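Local coordinates for OmpA family protein (Klebsiella pneumoniae subsp. pneumoniae, PDB 7RJJ) that probably binds cell-wall peptidoglycan through this OmpA-like domain, which here holds D-alanine, at residues P4-T17 against A107-Q119. Numbering follows the deposited sequence.
Sequences PDVIRLDSMSLFDT and ALNRRVEISLVPQ. With DAL (D-alanine), chain C.
Leu-9 and Ile-114 make the tight centre of this antiparallel pairing: CD1 of Leu-9 lies 3.6 Å from CG2 of Ile-114, while Leu-9 CD2 lies 4.1 Å from Leu-116 CD1, the two leucine side chains crossing at about a right angle. Met-12, a selenomethionine, bends at its last torsion (chi3 -57°), which brings CE to 3.7 Å from Ile-114 CD1. Further along, the edge of the Phe-15 ring abuts the backbone of Arg-110 and Arg-111, and its CE2 touches Val-112 CG2.

A two-pair ladder (Ile-7 with Leu-116, Arg-8 with Ser-115) and a single bridge (Met-12 with Val-112) are offset by one residue. Near the offset, Arg-111 NE grips Glu-113 OE2 at 2.8 Å, almost straight (171°). Arg-110 NE donates to Phe-15 O (2.8 Å) in its guanidinium plane, holding the arginine beside D-alanine, its CD 3.3 Å from the ligand O; with Thr-17 it lines that pocket, and NH1 bridges to Asp-52.

The far end is looser and more exposed: a water links Pro-4 O to Gln-119 NE2, the latter weakly. Strand 7-8 is the N-terminal edge strand of the OmpA-C-like domain, with 112-117 between it and strand 43-49; Met-12 and Val-112 pack on Val-71 of helix 57-77, and Leu-9 reaches helix 27-38.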
loop_
_atom_site.group_PDB
_atom_site.type_symbol
_atom_site.label_atom_id
_atom_site.label_comp_id
_atom_site.label_asym_id
_atom_site.label_seq_id
_atom_site.Cartn_x
_atom_site.Cartn_y
_atom_site.Cartn_z
ATOM N N PRO A 4 18.305 12.877 6.741
ATOM C CA PRO A 4 17.272 11.962 7.234
ATOM C C PRO A 4 15.937 12.215 6.520
ATOM O O PRO A 4 15.045 12.792 7.119
ATOM C CB PRO A 4 17.195 12.316 8.722
ATOM C CG PRO A 4 17.403 13.822 8.739
ATOM C CD PRO A 4 18.136 14.154 7.451
ATOM N N ASP A 5 15.839 11.785 5.261
ATOM C CA ASP A 5 14.608 12.018 4.465
ATOM C C ASP A 5 13.692 10.790 4.514
ATOM O O ASP A 5 14.198 9.662 4.690
ATOM C CB ASP A 5 14.935 12.346 3.002
ATOM C CG ASP A 5 15.613 13.688 2.786
ATOM O OD1 ASP A 5 15.963 14.350 3.790
ATOM O OD2 ASP A 5 15.784 14.067 1.611
ATOM N N VAL A 6 12.384 11.032 4.424
ATOM C CA VAL A 6 11.390 9.929 4.284
ATOM C C VAL A 6 11.705 9.240 2.955
ATOM O O VAL A 6 12.114 9.941 2.018
ATOM C CB VAL A 6 9.949 10.465 4.330
ATOM C CG1 VAL A 6 8.920 9.448 3.853
ATOM C CG2 VAL A 6 9.603 10.979 5.718
ATOM N N ILE A 7 11.609 7.916 2.907
ATOM C CA ILE A 7 11.892 7.165 1.649
ATOM C C ILE A 7 10.549 6.700 1.088
ATOM O O ILE A 7 9.829 6.017 1.803
ATOM C CB ILE A 7 12.849 5.982 1.907
ATOM C CG1 ILE A 7 14.159 6.435 2.555
ATOM C CG2 ILE A 7 13.092 5.180 0.634
ATOM C CD1 ILE A 7 14.918 7.478 1.769
ATOM N N ARG A 8 10.227 7.080 -0.146
ATOM C CA ARG A 8 8.942 6.636 -0.751
ATOM C C ARG A 8 9.238 5.456 -1.673
ATOM O O ARG A 8 10.122 5.595 -2.534
ATOM C CB ARG A 8 8.258 7.810 -1.457
ATOM C CG ARG A 8 7.790 8.861 -0.465
ATOM C CD ARG A 8 7.290 10.165 -1.038
ATOM N NE ARG A 8 6.871 10.999 0.085
ATOM C CZ ARG A 8 7.688 11.702 0.868
ATOM N NH1 ARG A 8 7.183 12.415 1.863
ATOM N NH2 ARG A 8 8.996 11.686 0.667
ATOM N N LEU A 9 8.577 4.321 -1.447
ATOM C CA LEU A 9 8.805 3.152 -2.326
ATOM C C LEU A 9 7.923 3.320 -3.561
ATOM O O LEU A 9 7.058 4.181 -3.527
ATOM C CB LEU A 9 8.494 1.863 -1.567
ATOM C CG LEU A 9 9.239 1.704 -0.243
ATOM C CD1 LEU A 9 9.021 0.314 0.329
ATOM C CD2 LEU A 9 10.719 1.990 -0.416
ATOM N N ASP A 10 8.187 2.573 -4.630
ATOM C CA ASP A 10 7.333 2.707 -5.839
ATOM C C ASP A 10 5.917 2.219 -5.514
ATOM O O ASP A 10 5.790 1.287 -4.713
ATOM C CB ASP A 10 7.921 1.949 -7.029
ATOM C CG ASP A 10 9.175 2.584 -7.600
ATOM O OD1 ASP A 10 10.076 2.921 -6.813
ATOM O OD2 ASP A 10 9.205 2.798 -8.819
ATOM N N SER A 11 4.907 2.843 -6.131
ATOM C CA SER A 11 3.479 2.461 -5.974
ATOM C C SER A 11 3.286 1.017 -6.423
ATOM O O SER A 11 3.997 0.557 -7.313
ATOM C CB SER A 11 2.599 3.376 -6.791
ATOM O OG SER A 11 1.231 3.113 -6.523
HETATM N N MSE A 12 2.292 0.333 -5.845
HETATM C CA MSE A 12 1.998 -1.055 -6.175
HETATM C C MSE A 12 0.504 -1.211 -6.465
HETATM O O MSE A 12 -0.309 -1.240 -5.542
HETATM C CB MSE A 12 2.411 -1.981 -5.020
HETATM C CG MSE A 12 3.916 -2.168 -4.860
HETATM SE SE MSE A 12 4.333 -3.411 -3.384
HETATM C CE MSE A 12 3.422 -2.523 -1.902
ATOM N N SER A 13 0.152 -1.274 -7.757
ATOM C CA SER A 13 -1.221 -1.456 -8.203
ATOM C C SER A 13 -1.523 -2.961 -8.232
ATOM O O SER A 13 -1.431 -3.573 -9.333
ATOM C CB SER A 13 -1.411 -0.804 -9.552
ATOM O OG SER A 13 -1.077 0.582 -9.482
ATOM N N LEU A 14 -1.936 -3.512 -7.090
ATOM C CA LEU A 14 -2.105 -4.981 -6.893
ATOM C C LEU A 14 -3.568 -5.372 -6.675
ATOM O O LEU A 14 -3.774 -6.467 -6.095
ATOM C CB LEU A 14 -1.335 -5.393 -5.625
ATOM C CG LEU A 14 0.096 -4.888 -5.477
ATOM C CD1 LEU A 14 0.666 -5.296 -4.118
ATOM C CD2 LEU A 14 0.979 -5.385 -6.599
ATOM N N PHE A 15 -4.542 -4.586 -7.142
ATOM C CA PHE A 15 -5.938 -4.927 -6.754
ATOM C C PHE A 15 -6.964 -4.762 -7.875
ATOM O O PHE A 15 -6.907 -3.765 -8.636
ATOM C CB PHE A 15 -6.390 -4.008 -5.614
ATOM C CG PHE A 15 -5.442 -3.986 -4.449
ATOM C CD1 PHE A 15 -5.470 -4.998 -3.501
ATOM C CD2 PHE A 15 -4.488 -2.989 -4.333
ATOM C CE1 PHE A 15 -4.571 -5.003 -2.451
ATOM C CE2 PHE A 15 -3.586 -2.999 -3.287
ATOM C CZ PHE A 15 -3.636 -4.001 -2.342
ATOM N N ASP A 16 -7.885 -5.740 -7.930
ATOM C CA ASP A 16 -9.051 -5.717 -8.846
ATOM C C ASP A 16 -10.159 -4.928 -8.146
ATOM O O ASP A 16 -10.062 -4.736 -6.894
ATOM C CB ASP A 16 -9.534 -7.125 -9.211
ATOM C CG ASP A 16 -8.577 -7.923 -10.122
ATOM O OD1 ASP A 16 -7.895 -7.344 -10.985
ATOM O OD2 ASP A 16 -8.473 -9.145 -9.873
ATOM N N THR A 17 -11.147 -4.486 -8.928
ATOM C CA THR A 17 -12.302 -3.685 -8.446
ATOM C C THR A 17 -12.910 -4.304 -7.182
ATOM O O THR A 17 -13.092 -5.531 -7.161
ATOM C CB THR A 17 -13.359 -3.559 -9.550
ATOM O OG1 THR A 17 -12.718 -2.941 -10.667
ATOM C CG2 THR A 17 -14.575 -2.764 -9.126
ATOM N N ALA A 107 -7.168 0.955 -12.860
ATOM C CA ALA A 107 -6.398 -0.170 -12.273
ATOM C C ALA A 107 -5.152 0.373 -11.574
ATOM O O ALA A 107 -4.785 -0.180 -10.509
ATOM C CB ALA A 107 -6.042 -1.195 -13.319
ATOM N N LEU A 108 -4.537 1.417 -12.141
ATOM C CA LEU A 108 -3.328 2.015 -11.513
ATOM C C LEU A 108 -3.701 2.670 -10.177
ATOM O O LEU A 108 -2.871 2.600 -9.239
ATOM C CB LEU A 108 -2.695 3.036 -12.467
ATOM C CG LEU A 108 -1.841 2.455 -13.594
ATOM C CD1 LEU A 108 -1.475 3.528 -14.609
ATOM C CD2 LEU A 108 -0.585 1.785 -13.058
ATOM N N ASN A 109 -4.909 3.232 -10.080
ATOM C CA ASN A 109 -5.340 3.943 -8.844
ATOM C C ASN A 109 -5.606 2.950 -7.702
ATOM O O ASN A 109 -5.449 3.356 -6.518
ATOM C CB ASN A 109 -6.525 4.865 -9.126
ATOM C CG ASN A 109 -6.137 6.066 -9.963
ATOM O OD1 ASN A 109 -5.023 6.588 -9.837
ATOM N ND2 ASN A 109 -7.057 6.532 -10.800
ATOM N N ARG A 110 -6.037 1.729 -8.021
ATOM C CA ARG A 110 -6.264 0.682 -6.991
ATOM C C ARG A 110 -4.877 0.240 -6.534
ATOM O O ARG A 110 -4.319 -0.686 -7.147
ATOM C CB ARG A 110 -7.098 -0.461 -7.586
ATOM C CG ARG A 110 -8.443 -0.012 -8.135
ATOM C CD ARG A 110 -9.335 -1.170 -8.548
ATOM N NE ARG A 110 -8.843 -1.958 -9.675
ATOM C CZ ARG A 110 -9.212 -1.795 -10.956
ATOM N NH1 ARG A 110 -10.065 -0.848 -11.295
ATOM N NH2 ARG A 110 -8.712 -2.579 -11.895
ATOM N N ARG A 111 -4.351 0.858 -5.471
ATOM C CA ARG A 111 -2.941 0.564 -5.155
ATOM C C ARG A 111 -2.598 0.834 -3.689
ATOM O O ARG A 111 -3.442 1.351 -2.931
ATOM C CB ARG A 111 -2.107 1.510 -6.019
ATOM C CG ARG A 111 -2.165 2.951 -5.532
ATOM C CD ARG A 111 -1.654 3.959 -6.540
ATOM N NE ARG A 111 -1.424 5.254 -5.906
ATOM C CZ ARG A 111 -2.349 6.184 -5.719
ATOM N NH1 ARG A 111 -3.599 5.980 -6.113
ATOM N NH2 ARG A 111 -2.023 7.321 -5.128
ATOM N N VAL A 112 -1.367 0.494 -3.332
ATOM C CA VAL A 112 -0.799 0.805 -1.993
ATOM C C VAL A 112 0.548 1.503 -2.215
ATOM O O VAL A 112 1.276 1.118 -3.153
ATOM C CB VAL A 112 -0.677 -0.456 -1.121
ATOM C CG1 VAL A 112 0.363 -0.289 -0.024
ATOM C CG2 VAL A 112 -2.024 -0.882 -0.558
ATOM N N GLU A 113 0.813 2.527 -1.409
ATOM C CA GLU A 113 2.060 3.326 -1.402
ATOM C C GLU A 113 2.728 3.097 -0.041
ATOM O O GLU A 113 1.981 3.038 0.966
ATOM C CB GLU A 113 1.746 4.816 -1.558
ATOM C CG GLU A 113 1.001 5.193 -2.828
ATOM C CD GLU A 113 1.818 5.214 -4.107
ATOM O OE1 GLU A 113 3.041 4.898 -4.048
ATOM O OE2 GLU A 113 1.239 5.584 -5.165
ATOM N N ILE A 114 4.045 2.923 -0.017
ATOM C CA ILE A 114 4.782 2.717 1.264
ATOM C C ILE A 114 5.798 3.849 1.426
ATOM O O ILE A 114 6.509 4.181 0.445
ATOM C CB ILE A 114 5.438 1.321 1.316
ATOM C CG1 ILE A 114 4.388 0.209 1.267
ATOM C CG2 ILE A 114 6.330 1.185 2.543
ATOM C CD1 ILE A 114 4.955 -1.187 1.147
ATOM N N SER A 115 5.808 4.462 2.609
ATOM C CA SER A 115 6.803 5.511 2.934
ATOM C C SER A 115 7.570 5.046 4.172
ATOM O O SER A 115 6.902 4.564 5.113
ATOM C CB SER A 115 6.156 6.837 3.175
ATOM O OG SER A 115 5.457 7.280 2.027
ATOM N N LEU A 116 8.900 5.140 4.155
ATOM C CA LEU A 116 9.707 4.734 5.344
ATOM C C LEU A 116 10.087 6.013 6.105
ATOM O O LEU A 116 10.677 6.923 5.502
ATOM C CB LEU A 116 10.907 3.909 4.885
ATOM C CG LEU A 116 10.576 2.764 3.924
ATOM C CD1 LEU A 116 11.835 2.030 3.490
ATOM C CD2 LEU A 116 9.586 1.795 4.541
ATOM N N VAL A 117 9.696 6.088 7.377
ATOM C CA VAL A 117 9.880 7.326 8.182
ATOM C C VAL A 117 10.886 7.043 9.292
ATOM O O VAL A 117 10.646 6.217 10.162
ATOM C CB VAL A 117 8.525 7.806 8.732
ATOM C CG1 VAL A 117 8.666 9.091 9.515
ATOM C CG2 VAL A 117 7.497 7.954 7.615
ATOM N N PRO A 118 12.069 7.682 9.262
ATOM C CA PRO A 118 13.088 7.433 10.282
ATOM C C PRO A 118 12.868 8.123 11.640
ATOM O O PRO A 118 13.351 7.583 12.633
ATOM C CB PRO A 118 14.361 7.981 9.617
ATOM C CG PRO A 118 13.865 9.087 8.708
ATOM C CD PRO A 118 12.514 8.614 8.217
ATOM N N GLN A 119 12.124 9.238 11.677
ATOM C CA GLN A 119 11.965 10.016 12.944
ATOM C C GLN A 119 11.096 9.277 13.971
ATOM O O GLN A 119 11.154 9.657 15.153
ATOM C CB GLN A 119 11.342 11.394 12.697
ATOM C CG GLN A 119 12.087 12.261 11.689
ATOM C CD GLN A 119 11.803 11.908 10.249
ATOM O OE1 GLN A 119 10.951 11.078 9.932
ATOM N NE2 GLN A 119 12.499 12.579 9.350
HETATM N N DAL C . -13.477 2.123 -6.254
HETATM C CA DAL C . -13.362 0.691 -6.665
HETATM C CB DAL C . -14.455 -0.118 -6.016
HETATM C C DAL C . -11.969 0.156 -6.308
HETATM O O DAL C . -11.747 -1.053 -6.280
HETATM O OXT DAL C . -11.023 0.911 -6.064
HETATM O O HOH W 1 12.788 14.149 6.407
HETATM O O HOH W 2 4.605 0.642 -2.292
HETATM O O HOH W 3 -4.547 -2.757 -9.534
HETATM O O HOH W 4 -7.171 -5.047 -11.697
#